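Long-range contacts in ATP:cob(I)alamin adenosyltransferase (Salmonella enterica subsp. enterica serovar Livingstone, PDB 5CX7), which probably converts cob(I)alamin to adenosylcobalamin, the cofactor of propanediol dehydratase, and binds heme through the C-terminal domain described here: residues V25-Q30 with M131-T136; P34-I39 with T47-M52; S60-K65 with G121-S126. One frame throughout, in Å; residues are numbered along the deposited sequence.

Interaction 1: residues V25-Q30 with M131-T136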
loop_
_atom_site.group_PDB
_atom_site.type_symbol
_atom_site.label_atom_id
_atom_site.label_comp_id
_atom_site.label_asym_id
_atom_site.label_seq_id
_atom_site.Cartn_x
_atom_site.Cartn_y
_atom_site.Cartn_z
ATOM N N VAL E 25 17.006 -27.632 0.089
ATOM C CA VAL E 25 15.859 -28.529 -0.072
ATOM C C VAL E 25 16.161 -29.932 0.474
ATOM O O VAL E 25 15.334 -30.539 1.178
ATOM C CB VAL E 25 15.448 -28.605 -1.546
ATOM C CG1 VAL E 25 14.464 -29.744 -1.843
ATOM C CG2 VAL E 25 14.823 -27.296 -2.003
ATOM N N GLU E 26 17.352 -30.463 0.159
ATOM C CA GLU E 26 17.772 -31.775 0.703
ATOM C C GLU E 26 17.738 -31.796 2.248
ATOM O O GLU E 26 17.250 -32.748 2.854
ATOM C CB GLU E 26 19.153 -32.186 0.162
ATOM C CG GLU E 26 19.024 -32.624 -1.304
ATOM C CD GLU E 26 20.361 -32.948 -1.973
ATOM O OE1 GLU E 26 21.430 -32.804 -1.308
ATOM O OE2 GLU E 26 20.344 -33.312 -3.172
ATOM N N ARG E 27 18.294 -30.778 2.875
ATOM C CA ARG E 27 18.290 -30.694 4.311
ATOM C C ARG E 27 16.864 -30.582 4.889
ATOM O O ARG E 27 16.540 -31.245 5.897
ATOM C CB ARG E 27 19.158 -29.505 4.806
ATOM C CG ARG E 27 19.283 -29.382 6.306
ATOM C CD ARG E 27 19.781 -30.729 6.903
ATOM N NE ARG E 27 19.944 -30.592 8.331
ATOM C CZ ARG E 27 20.009 -31.614 9.196
ATOM N NH1 ARG E 27 19.939 -32.875 8.776
ATOM N NH2 ARG E 27 20.105 -31.370 10.532
ATOM N N ALA E 28 16.013 -29.737 4.251
ATOM C CA ALA E 28 14.625 -29.668 4.677
ATOM C C ALA E 28 13.907 -31.039 4.563
ATOM O O ALA E 28 13.140 -31.445 5.472
ATOM C CB ALA E 28 13.890 -28.614 3.846
ATOM N N GLN E 29 14.150 -31.766 3.480
ATOM C CA GLN E 29 13.663 -33.155 3.352
ATOM C C GLN E 29 14.143 -34.071 4.514
ATOM O O GLN E 29 13.346 -34.824 5.051
ATOM C CB GLN E 29 14.072 -33.768 2.014
ATOM C CG GLN E 29 13.314 -33.175 0.863
ATOM C CD GLN E 29 13.861 -33.571 -0.495
ATOM O OE1 GLN E 29 14.986 -34.016 -0.621
ATOM N NE2 GLN E 29 13.060 -33.415 -1.496
ATOM N N GLN E 30 15.415 -33.957 4.916
ATOM C CA GLN E 30 15.921 -34.746 6.016
ATOM C C GLN E 30 15.193 -34.419 7.299
ATOM O O GLN E 30 14.952 -35.300 8.120
ATOM C CB GLN E 30 17.425 -34.512 6.246
ATOM C CG GLN E 30 18.298 -35.148 5.177
ATOM C CD GLN E 30 19.757 -34.676 5.165
ATOM O OE1 GLN E 30 20.209 -33.889 5.991
ATOM N NE2 GLN E 30 20.417 -34.979 4.058
ATOM N N MET E 131 17.319 -21.979 10.507
ATOM C CA MET E 131 18.715 -21.699 10.623
ATOM C C MET E 131 19.558 -22.928 10.213
ATOM O O MET E 131 20.613 -22.780 9.608
ATOM C CB MET E 131 19.065 -21.223 12.017
ATOM C CG MET E 131 18.481 -19.793 12.327
ATOM S SD MET E 131 18.613 -19.310 14.012
ATOM C CE MET E 131 20.376 -19.040 14.071
ATOM N N ASP E 132 19.202 -24.079 10.700
ATOM C CA ASP E 132 19.904 -25.339 10.356
ATOM C C ASP E 132 19.941 -25.547 8.882
ATOM O O ASP E 132 21.014 -25.809 8.287
ATOM C CB ASP E 132 19.182 -26.479 11.067
ATOM C CG ASP E 132 19.808 -27.902 10.795
ATOM O OD1 ASP E 132 20.406 -28.110 9.749
ATOM O OD2 ASP E 132 19.471 -28.804 11.553
ATOM N N ILE E 133 18.789 -25.442 8.245
ATOM C CA ILE E 133 18.709 -25.547 6.783
ATOM C C ILE E 133 19.582 -24.532 6.039
ATOM O O ILE E 133 20.325 -24.927 5.166
ATOM C CB ILE E 133 17.263 -25.465 6.307
ATOM C CG1 ILE E 133 16.446 -26.688 6.837
ATOM C CG2 ILE E 133 17.148 -25.390 4.805
ATOM C CD1 ILE E 133 14.950 -26.460 6.900
ATOM N N ALA E 134 19.512 -23.271 6.466
ATOM C CA ALA E 134 20.305 -22.233 5.884
ATOM C C ALA E 134 21.809 -22.514 6.058
ATOM O O ALA E 134 22.560 -22.390 5.115
ATOM C CB ALA E 134 19.944 -20.892 6.502
ATOM N N GLN E 135 22.217 -22.852 7.253
ATOM C CA GLN E 135 23.637 -23.145 7.536
ATOM C C GLN E 135 24.159 -24.336 6.748
ATOM O O GLN E 135 25.265 -24.304 6.232
ATOM C CB GLN E 135 23.864 -23.395 9.023
ATOM C CG GLN E 135 23.741 -22.156 9.895
ATOM C CD GLN E 135 23.401 -22.531 11.348
ATOM O OE1 GLN E 135 23.499 -23.665 11.736
ATOM N NE2 GLN E 135 22.976 -21.556 12.133
ATOM N N THR E 136 23.349 -25.360 6.646
ATOM C CA THR E 136 23.696 -26.559 5.860
ATOM C C THR E 136 23.899 -26.186 4.405
ATOM O O THR E 136 24.827 -26.673 3.772
ATOM C CB THR E 136 22.596 -27.656 6.018
ATOM O OG1 THR E 136 22.444 -27.960 7.392
ATOM C CG2 THR E 136 22.951 -28.952 5.253
#
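Arg27 and Ile133 mark the closest backbone approach of two helices that run roughly antiparallel: their CA atoms lie 5.7 Å apart, and the axes of the two segments pass 8.8 Å from each other at 141°. On the apolar side of the contact, CD1 of Ile133 rests against CB of Ala28 at 3.9 Å, while CG1 of Ile133 lies beside CG of Arg27. The same arginine CG lies 3.6 Å from Thr136 OG1, and the bend at chi2 (54°) then carries CD on toward Asp132. The guanidinium meets Asp132 side-on. NE donates to OD1 over 2.9 Å and NH2 to OD2 over 2.8 Å, forming a two-pronged salt bridge in which both oxygens are approached on their syn sides. The two flat groups are not coplanar but 38° apart. NH1, which takes no part in this grip, bonds to OE1 of Gln30 one helical turn on, so the guanidinium is held from both segments. Thr136 OG1 is itself turned back to the carbonyl O of Asp132, 2.7 Å away. Ile133 and Ala134 also reach Ile122 of strand 115-123, and Ala28 reaches Val35 and Met52. The arrangement is that of the first and last helices of the chain, 14-31 and 127-139, packed side by side on one face of the antiparallel sheet in an HbpS-like fold.

Interaction 2: residues P34-I39 with T47-M52. With HEM (protoporphyrin IX containing Fe), chain B.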
loop_
_atom_site.group_PDB
_atom_site.type_symbol
_atom_site.label_atom_id
_atom_site.label_comp_id
_atom_site.label_asym_id
_atom_site.label_seq_id
_atom_site.Cartn_x
_atom_site.Cartn_y
_atom_site.Cartn_z
ATOM N N PRO E 34 8.669 -28.898 5.112
ATOM C CA PRO E 34 8.690 -28.155 3.866
ATOM C C PRO E 34 8.959 -26.670 4.048
ATOM O O PRO E 34 8.353 -26.050 4.912
ATOM C CB PRO E 34 7.273 -28.371 3.308
ATOM C CG PRO E 34 6.415 -28.671 4.465
ATOM C CD PRO E 34 7.286 -29.201 5.566
ATOM N N VAL E 35 9.891 -26.132 3.266
ATOM C CA VAL E 35 10.278 -24.733 3.362
ATOM C C VAL E 35 10.175 -24.021 2.035
ATOM O O VAL E 35 10.068 -24.633 0.971
ATOM C CB VAL E 35 11.690 -24.535 3.976
ATOM C CG1 VAL E 35 11.752 -25.120 5.393
ATOM C CG2 VAL E 35 12.790 -25.132 3.085
ATOM N N VAL E 36 10.262 -22.681 2.131
ATOM C CA VAL E 36 10.567 -21.877 1.044
ATOM C C VAL E 36 12.031 -21.416 1.183
ATOM O O VAL E 36 12.468 -21.038 2.255
ATOM C CB VAL E 36 9.637 -20.597 0.973
ATOM C CG1 VAL E 36 10.064 -19.652 -0.160
ATOM C CG2 VAL E 36 8.211 -20.978 0.804
ATOM N N VAL E 37 12.743 -21.442 0.059
ATOM C CA VAL E 37 14.168 -21.047 -0.067
ATOM C C VAL E 37 14.243 -19.863 -0.945
ATOM O O VAL E 37 13.612 -19.841 -2.006
ATOM C CB VAL E 37 15.032 -22.138 -0.783
ATOM C CG1 VAL E 37 16.477 -21.739 -0.875
ATOM C CG2 VAL E 37 14.875 -23.471 -0.090
ATOM N N SER E 38 14.954 -18.855 -0.511
ATOM C CA SER E 38 15.072 -17.686 -1.284
ATOM C C SER E 38 16.500 -17.202 -1.258
ATOM O O SER E 38 17.138 -17.168 -0.222
ATOM C CB SER E 38 14.127 -16.552 -0.753
ATOM O OG SER E 38 14.440 -15.290 -1.399
ATOM N N ILE E 39 16.969 -16.796 -2.409
ATOM C CA ILE E 39 18.317 -16.222 -2.567
ATOM C C ILE E 39 18.117 -14.849 -3.241
ATOM O O ILE E 39 17.497 -14.762 -4.265
ATOM C CB ILE E 39 19.250 -17.086 -3.408
ATOM C CG1 ILE E 39 19.339 -18.507 -2.810
ATOM C CG2 ILE E 39 20.635 -16.481 -3.463
ATOM C CD1 ILE E 39 20.021 -19.516 -3.689
ATOM N N THR E 47 16.725 -13.666 -6.722
ATOM C CA THR E 47 17.467 -14.393 -7.724
ATOM C C THR E 47 16.947 -15.817 -7.874
ATOM O O THR E 47 16.819 -16.300 -8.988
ATOM C CB THR E 47 18.988 -14.317 -7.433
ATOM O OG1 THR E 47 19.350 -12.944 -7.393
ATOM C CG2 THR E 47 19.804 -14.994 -8.577
ATOM N N VAL E 48 16.660 -16.475 -6.756
ATOM C CA VAL E 48 16.068 -17.766 -6.760
ATOM C C VAL E 48 15.002 -17.842 -5.706
ATOM O O VAL E 48 15.224 -17.386 -4.594
ATOM C CB VAL E 48 17.082 -18.921 -6.441
ATOM C CG1 VAL E 48 16.427 -20.317 -6.591
ATOM C CG2 VAL E 48 18.280 -18.865 -7.346
ATOM N N THR E 49 13.884 -18.462 -6.054
ATOM C CA THR E 49 12.933 -18.859 -5.071
ATOM C C THR E 49 12.545 -20.288 -5.386
ATOM O O THR E 49 12.277 -20.615 -6.520
ATOM C CB THR E 49 11.638 -17.958 -5.086
ATOM O OG1 THR E 49 12.027 -16.629 -4.798
ATOM C CG2 THR E 49 10.665 -18.373 -3.972
ATOM N N TRP E 50 12.362 -21.084 -4.353
ATOM C CA TRP E 50 11.838 -22.444 -4.479
ATOM C C TRP E 50 10.976 -22.808 -3.321
ATOM O O TRP E 50 11.349 -22.696 -2.173
ATOM C CB TRP E 50 13.027 -23.455 -4.533
ATOM C CG TRP E 50 12.553 -24.825 -4.832
ATOM C CD1 TRP E 50 12.007 -25.714 -3.955
ATOM C CD2 TRP E 50 12.456 -25.427 -6.114
ATOM N NE1 TRP E 50 11.647 -26.872 -4.608
ATOM C CE2 TRP E 50 11.906 -26.717 -5.936
ATOM C CE3 TRP E 50 12.824 -25.026 -7.401
ATOM C CZ2 TRP E 50 11.716 -27.596 -6.989
ATOM C CZ3 TRP E 50 12.652 -25.937 -8.460
ATOM C CH2 TRP E 50 12.080 -27.163 -8.254
ATOM N N ARG E 51 9.728 -23.202 -3.601
ATOM C CA ARG E 51 8.796 -23.571 -2.572
ATOM C C ARG E 51 8.538 -25.044 -2.589
ATOM O O ARG E 51 8.075 -25.577 -3.588
ATOM C CB ARG E 51 7.433 -22.883 -2.749
ATOM C CG ARG E 51 6.364 -23.333 -1.763
ATOM C CD ARG E 51 5.043 -22.527 -1.882
ATOM N NE ARG E 51 4.112 -22.950 -0.828
ATOM C CZ ARG E 51 3.216 -23.932 -0.893
ATOM N NH1 ARG E 51 3.016 -24.635 -2.006
ATOM N NH2 ARG E 51 2.453 -24.192 0.179
ATOM N N MET E 52 8.732 -25.661 -1.467
ATOM C CA MET E 52 8.433 -27.102 -1.301
ATOM C C MET E 52 6.954 -27.296 -1.043
ATOM O O MET E 52 6.292 -26.422 -0.424
ATOM C CB MET E 52 9.245 -27.704 -0.178
ATOM C CG MET E 52 10.725 -27.643 -0.396
ATOM S SD MET E 52 11.706 -28.121 1.015
ATOM C CE MET E 52 11.191 -29.857 1.181
HETATM C CHA HEM B . 20.856 -30.578 -12.560
HETATM C CHB HEM B . 18.933 -26.182 -13.380
HETATM C CHC HEM B . 16.842 -26.600 -9.042
HETATM C CHD HEM B . 18.426 -31.109 -8.501
HETATM C C1A HEM B . 20.541 -29.365 -13.083
HETATM C C2A HEM B . 21.118 -28.847 -14.251
HETATM C C3A HEM B . 20.580 -27.609 -14.474
HETATM C C4A HEM B . 19.646 -27.343 -13.477
HETATM C CMA HEM B . 20.924 -26.657 -15.607
HETATM C CAA HEM B . 22.193 -29.499 -15.113
HETATM C CBA HEM B . 23.533 -28.861 -14.662
HETATM C CGA HEM B . 24.714 -29.799 -14.710
HETATM O O1A HEM B . 25.528 -29.698 -15.666
HETATM O O2A HEM B . 24.875 -30.644 -13.789
HETATM C C1B HEM B . 18.166 -25.910 -12.266
HETATM C C2B HEM B . 17.489 -24.705 -12.070
HETATM C C3B HEM B . 16.894 -24.809 -10.849
HETATM C C4B HEM B . 17.254 -26.131 -10.281
HETATM C CMB HEM B . 17.479 -23.557 -13.088
HETATM C CAB HEM B . 16.047 -23.733 -10.297
HETATM C CBB HEM B . 15.389 -23.714 -9.162
HETATM C C1C HEM B . 17.094 -27.845 -8.492
HETATM C C2C HEM B . 16.616 -28.281 -7.220
HETATM C C3C HEM B . 17.078 -29.601 -7.080
HETATM C C4C HEM B . 17.825 -29.903 -8.272
HETATM C CMC HEM B . 15.771 -27.473 -6.219
HETATM C CAC HEM B . 16.919 -30.611 -5.983
HETATM C CBC HEM B . 16.249 -30.461 -4.867
HETATM C C1D HEM B . 19.222 -31.279 -9.611
HETATM C C2D HEM B . 19.903 -32.570 -9.742
HETATM C C3D HEM B . 20.626 -32.450 -10.876
HETATM C C4D HEM B . 20.328 -31.092 -11.414
HETATM C CMD HEM B . 19.786 -33.751 -8.791
HETATM C CAD HEM B . 21.510 -33.540 -11.491
HETATM C CBD HEM B . 22.752 -33.900 -10.672
HETATM C CGD HEM B . 24.045 -33.450 -11.317
HETATM O O1D HEM B . 25.012 -34.270 -11.462
HETATM O O2D HEM B . 24.160 -32.248 -11.670
HETATM N NA HEM B . 19.648 -28.405 -12.598
HETATM N NB HEM B . 17.998 -26.702 -11.209
HETATM N NC HEM B . 17.866 -28.813 -9.080
HETATM N ND HEM B . 19.507 -30.414 -10.626
HETATM FE FE HEM B . 18.811 -28.611 -10.920
#
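Trp50 pairs with Val37, and Val48 with Ile39, as the hydrogen-bonded pairs of two strands that run antiparallel, with axes 4.7 Å apart. The tight part of the contact is this backbone ladder together with the buried side chains on it. Ile39 and Val48 lie side by side, CD1 of Ile39 4.1 Å from CB of Val48, and both touch Thr21 of helix 14-31. The indole of Trp50 leads away from Val37 to the heme, whose methyl CMC sits 3.8 Å above the ring plane, over its centre. The vinyl carbon CBB comes closer still, 3.4 Å from Trp50 CE3. The strands form a beta hairpin with a classic bulge near the turn: Thr47 and Val48 both face Ile39, whose carbonyl O accepts from Thr47 N at 2.8 Å and from Val48 N at 3.1 Å. Toward the other end of the hairpin, Met52 runs alongside Val35, SD beside CG2, and the bend at chi3 (63°) carries Met52 CE to 4.0 Å from Pro34 CA. Met52 N bonds to Val35 O, and the N-H of Val35 points almost straight at Met52 SD in a weak bond of 3.5 Å. On the face of Val36, Ser38, Thr49 and Arg51, the hydroxyls of Ser38 and Thr49 make no hydrogen bond with each other. Helix 59-72 covers Val36 and Ser38. Val48, Thr49 and Trp50 pair in an antiparallel ladder with a strand of a second subunit, another copy of the protein. The looser side lies at the partly exposed Pro34, Thr47 and Arg51: Thr47 OG1 turns to the carbonyl O of Thr45, and Arg51 lays CG against Val36 CG2, then extends to the carbonyl O of Ala55 through NH2.

Interaction 3: residues S60-K65 with G121-S126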
loop_
_atom_site.group_PDB
_atom_site.type_symbol
_atom_site.label_atom_id
_atom_site.label_comp_id
_atom_site.label_asym_id
_atom_site.label_seq_id
_atom_site.Cartn_x
_atom_site.Cartn_y
_atom_site.Cartn_z
ATOM N N SER E 60 6.248 -18.038 2.083
ATOM C CA SER E 60 6.354 -17.340 0.768
ATOM C C SER E 60 6.769 -15.870 0.880
ATOM O O SER E 60 7.408 -15.333 -0.020
ATOM C CB SER E 60 5.074 -17.478 -0.072
ATOM O OG SER E 60 4.899 -18.861 -0.378
ATOM N N GLU E 61 6.398 -15.243 1.973
ATOM C CA GLU E 61 6.750 -13.817 2.232
ATOM C C GLU E 61 7.955 -13.737 3.141
ATOM O O GLU E 61 8.859 -12.967 2.870
ATOM C CB GLU E 61 5.510 -13.116 2.837
ATOM C CG GLU E 61 5.722 -11.650 3.157
ATOM C CD GLU E 61 4.436 -10.873 3.357
ATOM O OE1 GLU E 61 3.311 -11.429 3.161
ATOM O OE2 GLU E 61 4.524 -9.677 3.791
ATOM N N LEU E 62 7.995 -14.601 4.177
ATOM C CA LEU E 62 9.096 -14.527 5.132
ATOM C C LEU E 62 10.472 -14.941 4.580
ATOM O O LEU E 62 11.494 -14.266 4.876
ATOM C CB LEU E 62 8.833 -15.387 6.400
ATOM C CG LEU E 62 7.692 -14.955 7.268
ATOM C CD1 LEU E 62 7.415 -15.973 8.316
ATOM C CD2 LEU E 62 7.877 -13.560 7.884
ATOM N N ALA E 63 10.526 -15.956 3.735
ATOM C CA ALA E 63 11.863 -16.366 3.206
ATOM C C ALA E 63 12.563 -15.264 2.338
ATOM O O ALA E 63 13.728 -14.924 2.619
ATOM C CB ALA E 63 11.822 -17.711 2.486
ATOM N N PRO E 64 11.847 -14.648 1.351
ATOM C CA PRO E 64 12.525 -13.611 0.581
ATOM C C PRO E 64 12.845 -12.415 1.435
ATOM O O PRO E 64 13.897 -11.749 1.234
ATOM C CB PRO E 64 11.528 -13.236 -0.519
ATOM C CG PRO E 64 10.525 -14.376 -0.525
ATOM C CD PRO E 64 10.562 -15.072 0.751
ATOM N N LYS E 65 11.973 -12.100 2.365
ATOM C CA LYS E 65 12.297 -11.001 3.323
ATOM C C LYS E 65 13.535 -11.257 4.149
ATOM O O LYS E 65 14.325 -10.339 4.429
ATOM C CB LYS E 65 11.094 -10.673 4.219
ATOM C CG LYS E 65 9.985 -9.966 3.386
ATOM C CD LYS E 65 8.801 -9.665 4.240
ATOM C CE LYS E 65 7.877 -8.662 3.432
ATOM N NZ LYS E 65 6.773 -8.216 4.280
ATOM N N GLY E 121 17.641 -16.918 2.530
ATOM C CA GLY E 121 16.573 -16.978 3.488
ATOM C C GLY E 121 15.736 -18.225 3.423
ATOM O O GLY E 121 15.416 -18.724 2.354
ATOM N N ILE E 122 15.442 -18.770 4.600
ATOM C CA ILE E 122 14.656 -19.979 4.755
ATOM C C ILE E 122 13.520 -19.733 5.716
ATOM O O ILE E 122 13.722 -19.153 6.760
ATOM C CB ILE E 122 15.484 -21.152 5.395
ATOM C CG1 ILE E 122 16.779 -21.433 4.566
ATOM C CG2 ILE E 122 14.634 -22.384 5.507
ATOM C CD1 ILE E 122 16.535 -21.952 3.130
ATOM N N SER E 123 12.337 -20.203 5.346
ATOM C CA SER E 123 11.231 -20.153 6.220
ATOM C C SER E 123 10.353 -21.347 6.005
ATOM O O SER E 123 10.178 -21.843 4.890
ATOM C CB SER E 123 10.368 -18.842 5.990
ATOM O OG SER E 123 9.285 -18.822 6.936
ATOM N N GLY E 124 9.708 -21.764 7.080
ATOM C CA GLY E 124 8.767 -22.892 7.034
ATOM C C GLY E 124 8.814 -23.830 8.203
ATOM O O GLY E 124 7.805 -24.498 8.538
ATOM N N GLY E 125 9.959 -23.880 8.861
ATOM C CA GLY E 125 10.094 -24.627 10.107
ATOM C C GLY E 125 10.121 -23.750 11.329
ATOM O O GLY E 125 9.577 -22.624 11.338
ATOM N N SER E 126 10.605 -24.311 12.431
ATOM C CA SER E 126 10.868 -23.512 13.614
ATOM C C SER E 126 11.990 -22.595 13.182
ATOM O O SER E 126 12.690 -22.926 12.216
ATOM C CB SER E 126 11.258 -24.412 14.840
ATOM O OG SER E 126 12.449 -25.120 14.503
#
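Ala63 and Leu62 press one side of helix 59-72 onto the end of strand 115-123, in the alpha/beta/alpha arrangement of the HbpS-like fold (GAF clan): this helix lies on one face of the antiparallel sheet, and helices 14-31 and 127-139 lie on the other. The fit is close and has no hydrogen bond across it. The axes of the two segments approach to 6.1 Å and run 156° apart. At Gly121, the absence of a side chain lets the carbonyl O of Ala63 come down to 3.6 Å from the glycine CA. CB of Ala63 sits over the strand backbone, 3.7 Å from Gly121 O and 4.2 Å from Ile122 C. Two residues on from Gly121, Ser123, on the same face of the strand, points its CB into the helix, 3.7 Å from Ala63 N. Ser123 OG lies against the methylene of Leu62, 3.5 Å from Leu62 CB.

In the next shell, strand 36-41 holds Gly121 and Ser123 by backbone bonds to Ser38 and Val36, and Val36 also packs on Ala63. Ile122, turned to the other face, meets Ile133 and Ala134 of helix 127-139. The helix itself is kinked at Pro64, whose N has no bond to the preceding turn; beyond it, Leu62 packs on Leu97 of the third subunit, another copy of the protein. The hydroxyl of Ser123 is anti to the backbone N (chi1 -178°), which sets it toward the helix: there Ser123 OG bonds to Ser59 OG just before the helical segment, and it also binds O1 of a glycerol molecule, probably taken up from the crystallisation liquor.

The contacts form a compact triangle around the sheet: interaction 2 within it, interaction 3 on one face, interaction 1 on the other. The centre of interaction 2 lies about 11 Å from that of interaction 1 and about 8 Å from that of interaction 3; interactions 1 and 3 are about 12 Å apart. Strands 36-41 and 115-123 are neighbours in the sheet, joining interactions 2 and 3. Along the chain, interaction 2 closes before interaction 3 opens, and both fall between the segments of interaction 1. Helix 14-31 and the hairpin together line the heme pocket through Val25 and Trp50, whereas helix 59-72, on the far face, meets the third subunit.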